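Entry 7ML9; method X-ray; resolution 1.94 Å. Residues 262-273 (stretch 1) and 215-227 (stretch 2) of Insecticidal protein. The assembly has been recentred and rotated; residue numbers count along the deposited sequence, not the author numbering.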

# COMPACT_ATOMS: atom_id res chain seq x y z
N PRO A 262 9.32 -16.18 11.23
CA PRO A 262 9.61 -16.10 12.67
C PRO A 262 10.34 -14.82 13.02
O PRO A 262 11.11 -14.27 12.23
CB PRO A 262 10.48 -17.33 12.94
CG PRO A 262 11.06 -17.71 11.63
CD PRO A 262 10.07 -17.27 10.56
N SER A 263 10.09 -14.35 14.24
CA SER A 263 10.76 -13.15 14.73
C SER A 263 10.94 -13.35 16.24
O SER A 263 10.15 -12.84 17.05
CB SER A 263 9.97 -11.88 14.41
OG SER A 263 10.59 -10.73 14.97
N GLY A 264 11.97 -14.11 16.60
CA GLY A 264 12.15 -14.48 17.99
C GLY A 264 10.98 -15.35 18.45
O GLY A 264 10.62 -16.33 17.79
N ARG A 265 10.36 -14.97 19.57
CA ARG A 265 9.19 -15.70 20.06
C ARG A 265 7.91 -15.39 19.27
O ARG A 265 6.93 -16.12 19.42
CB ARG A 265 8.94 -15.37 21.54
CG ARG A 265 10.10 -15.72 22.47
CD ARG A 265 9.83 -15.25 23.91
NE ARG A 265 8.55 -15.76 24.41
CZ ARG A 265 8.39 -16.94 24.99
NH1 ARG A 265 9.44 -17.74 25.16
NH2 ARG A 265 7.19 -17.33 25.41
N ASP A 266 7.91 -14.34 18.44
CA ASP A 266 6.72 -13.93 17.70
C ASP A 266 6.83 -14.41 16.25
O ASP A 266 7.82 -15.02 15.83
CB ASP A 266 6.56 -12.40 17.75
CG ASP A 266 6.64 -11.84 19.16
OD1 ASP A 266 5.80 -12.21 20.02
OD2 ASP A 266 7.57 -11.03 19.43
N VAL A 267 5.78 -14.12 15.48
CA VAL A 267 5.82 -14.33 14.04
C VAL A 267 5.34 -13.05 13.36
O VAL A 267 4.54 -12.29 13.92
CB VAL A 267 4.97 -15.54 13.56
CG1 VAL A 267 5.29 -16.85 14.37
CG2 VAL A 267 3.53 -15.22 13.65
N ILE A 268 5.86 -12.81 12.17
CA ILE A 268 5.40 -11.70 11.32
C ILE A 268 4.59 -12.30 10.19
O ILE A 268 5.05 -13.22 9.50
CB ILE A 268 6.59 -10.88 10.79
CG1 ILE A 268 7.34 -10.24 11.94
CG2 ILE A 268 6.11 -9.82 9.79
CD1 ILE A 268 8.70 -9.69 11.53
N VAL A 269 3.38 -11.79 9.99
CA VAL A 269 2.51 -12.26 8.92
C VAL A 269 2.36 -11.13 7.90
O VAL A 269 2.29 -9.96 8.26
CB VAL A 269 1.15 -12.74 9.46
CG1 VAL A 269 0.36 -11.62 10.13
CG2 VAL A 269 0.34 -13.39 8.36
N LYS A 270 2.33 -11.49 6.61
CA LYS A 270 2.39 -10.52 5.53
C LYS A 270 1.12 -10.58 4.70
O LYS A 270 0.67 -11.67 4.33
CB LYS A 270 3.60 -10.77 4.63
CG LYS A 270 3.80 -9.69 3.56
CD LYS A 270 4.83 -10.11 2.52
CE LYS A 270 4.14 -10.57 1.24
NZ LYS A 270 3.55 -9.44 0.48
N GLY A 271 0.54 -9.40 4.42
CA GLY A 271 -0.51 -9.25 3.43
C GLY A 271 -0.10 -8.23 2.38
O GLY A 271 1.08 -7.86 2.30
N GLN A 272 -1.05 -7.76 1.57
CA GLN A 272 -0.73 -6.93 0.42
C GLN A 272 -1.85 -5.94 0.15
O GLN A 272 -3.03 -6.24 0.36
CB GLN A 272 -0.52 -7.76 -0.85
CG GLN A 272 0.93 -8.01 -1.21
CD GLN A 272 1.06 -8.99 -2.36
OE1 GLN A 272 1.81 -9.97 -2.29
NE2 GLN A 272 0.32 -8.72 -3.45
N GLY A 273 -1.48 -4.78 -0.40
CA GLY A 273 -2.45 -3.84 -0.91
C GLY A 273 -1.95 -3.17 -2.18
O GLY A 273 -0.80 -3.35 -2.60
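Stretch 2 (215-227) GEANLYANVGGIA

Neighbouring strands of an antiparallel sheet satisfy one another's backbone polar groups in alternate pairs, and residues 215-227 of this insecticidal protein, lying along 262-273, show the rule at work. Stretch 2 is extended throughout. It runs against the strand 266-273 with an angle of 151° between their N-to-C directions and a closest axial approach of 4.4 Å, so that Val223 faces Val267 near one end and Ala217 faces Gly273 at the other.

Four residue pairs carry the hydrogen bonds, each pair exchanging two. Val223 N donates to Val267 O at 2.9 Å, and Val267 N returns the bond to Val223 O at 3.0 Å. Ala221 N reaches Val269 O at 3.0 Å, with Val269 N to Ala221 O at 2.9 Å. Leu219 N to Gly271 O spans 3.0 Å, and Gly271 N to Leu219 O is the shortest of the eight at 2.7 Å. Finally, Ala217 N binds Gly273 O at 2.8 Å and Gly273 N binds Ala217 O at 3.0 Å. All are close to linear, the angle at hydrogen running from 160° for Ala221 N to Val269 O up to 172° for Val223 N to Val267 O and for Leu219 N to Gly271 O. Between these pairs lie Ile268 with Asn222, Lys270 with Tyr220 and Gln272 with Asn218, whose backbones exchange no hydrogen bonds. Their CA-H groups can still serve carbonyls already engaged: Lys270 CA lies 3.2 Å from Leu219 O, and Tyr220 CA 3.3 Å from Val269 O.

The same alternation sorts the side chains. On one face Val267 CG2 packs 3.4 Å from Val223 CG2, and Val269 CG1 lies 3.9 Å from Ala221 CB. On the other, the Tyr220 ring meets Ile268 and Lys270, with Tyr220 CD1 3.9 Å from Ile268 CG2 and Tyr220 CE1 3.6 Å from Lys270 CG.

At the ends, water takes over. The type II' turn from Ser263 to Asp266 is closed by Ser263 N to Asp266 O at 2.9 Å and Asp266 N to Ser263 O at 3.0 Å. Beyond the last direct pair, Gly225 N donates to a water at 3.0 Å, and that water also lies within hydrogen-bonding distance of Arg265 O, 2.7 Å away. Gly224 CA approaches Asp266 OD1 to 3.4 Å; a CB on this glycine would clash with that oxygen. A second water accepts from Asn222 ND2 at 3.1 Å. At the opposite end, a third water donates to Glu216 OE1 at 2.6 Å and accepts from Gln272 NE2 at 3.0 Å, joining two side chains that make no direct hydrogen bond.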

# COMPACT_ATOMS: atom_id res chain seq x y z
N GLY A 215 0.83 1.58 -7.34
CA GLY A 215 1.82 0.63 -6.87
C GLY A 215 1.24 -0.35 -5.89
O GLY A 215 0.02 -0.55 -5.82
N GLU A 216 2.14 -0.95 -5.13
CA GLU A 216 1.82 -2.05 -4.24
C GLU A 216 2.38 -1.74 -2.87
O GLU A 216 3.39 -1.04 -2.73
CB GLU A 216 2.41 -3.36 -4.74
CG GLU A 216 1.95 -3.77 -6.11
CD GLU A 216 0.89 -4.84 -6.07
OE1 GLU A 216 0.48 -5.21 -4.94
OE2 GLU A 216 0.47 -5.31 -7.15
N ALA A 217 1.73 -2.29 -1.86
CA ALA A 217 2.16 -2.16 -0.48
C ALA A 217 2.26 -3.55 0.14
O ALA A 217 1.46 -4.43 -0.18
CB ALA A 217 1.17 -1.31 0.31
N ASN A 218 3.26 -3.74 1.00
CA ASN A 218 3.29 -4.88 1.90
C ASN A 218 2.66 -4.49 3.23
O ASN A 218 2.98 -3.44 3.80
CB ASN A 218 4.72 -5.37 2.14
CG ASN A 218 5.36 -5.90 0.89
OD1 ASN A 218 6.54 -5.64 0.65
ND2 ASN A 218 4.60 -6.62 0.09
N LEU A 219 1.76 -5.33 3.73
CA LEU A 219 1.12 -5.16 5.03
C LEU A 219 1.69 -6.21 5.98
O LEU A 219 1.81 -7.38 5.60
CB LEU A 219 -0.39 -5.33 4.90
CG LEU A 219 -1.03 -4.54 3.74
CD1 LEU A 219 -2.52 -4.82 3.68
CD2 LEU A 219 -0.77 -3.07 3.90
N TYR A 220 2.09 -5.78 7.18
CA TYR A 220 2.79 -6.66 8.12
C TYR A 220 2.14 -6.56 9.48
O TYR A 220 1.76 -5.48 9.92
CB TYR A 220 4.28 -6.31 8.27
CG TYR A 220 5.13 -6.48 7.04
CD1 TYR A 220 5.48 -7.74 6.59
CD2 TYR A 220 5.58 -5.38 6.32
CE1 TYR A 220 6.27 -7.92 5.46
CE2 TYR A 220 6.37 -5.54 5.19
CZ TYR A 220 6.71 -6.81 4.77
OH TYR A 220 7.48 -6.97 3.64
N ALA A 221 2.01 -7.69 10.16
CA ALA A 221 1.63 -7.66 11.57
C ALA A 221 2.57 -8.59 12.33
O ALA A 221 2.87 -9.69 11.86
CB ALA A 221 0.16 -8.07 11.75
N ASN A 222 3.05 -8.12 13.47
CA ASN A 222 3.85 -8.93 14.38
C ASN A 222 2.90 -9.44 15.46
O ASN A 222 2.27 -8.63 16.15
CB ASN A 222 4.98 -8.10 14.98
CG ASN A 222 5.86 -8.90 15.94
OD1 ASN A 222 5.39 -9.48 16.92
ND2 ASN A 222 7.16 -8.89 15.68
N VAL A 223 2.76 -10.76 15.57
CA VAL A 223 1.80 -11.35 16.50
C VAL A 223 2.52 -12.34 17.43
O VAL A 223 3.48 -13.00 17.03
CB VAL A 223 0.62 -12.04 15.78
CG1 VAL A 223 -0.01 -11.11 14.75
CG2 VAL A 223 1.07 -13.30 15.10
N GLY A 224 2.02 -12.42 18.66
CA GLY A 224 2.59 -13.29 19.67
C GLY A 224 1.61 -14.39 20.06
O GLY A 224 0.44 -14.35 19.70
N GLY A 225 2.13 -15.40 20.75
CA GLY A 225 1.27 -16.50 21.15
C GLY A 225 2.07 -17.73 21.53
O GLY A 225 3.28 -17.81 21.31
N ILE A 226 1.34 -18.68 22.12
CA ILE A 226 1.88 -19.96 22.62
C ILE A 226 1.07 -21.07 21.97
O ILE A 226 -0.16 -21.09 22.09
CB ILE A 226 1.77 -20.07 24.15
CG1 ILE A 226 2.48 -18.92 24.87
CG2 ILE A 226 2.30 -21.43 24.62
CD1 ILE A 226 3.97 -18.86 24.59
N ALA A 227 1.75 -22.01 21.30
CA ALA A 227 1.07 -23.10 20.60
C ALA A 227 1.00 -24.34 21.49
O ALA A 227 2.02 -24.78 22.02
CB ALA A 227 1.77 -23.44 19.29
O HOH W 1 -1.61 -6.76 -4.63
O HOH W 2 9.26 -9.97 17.73
O HOH W 3 5.13 -14.98 21.06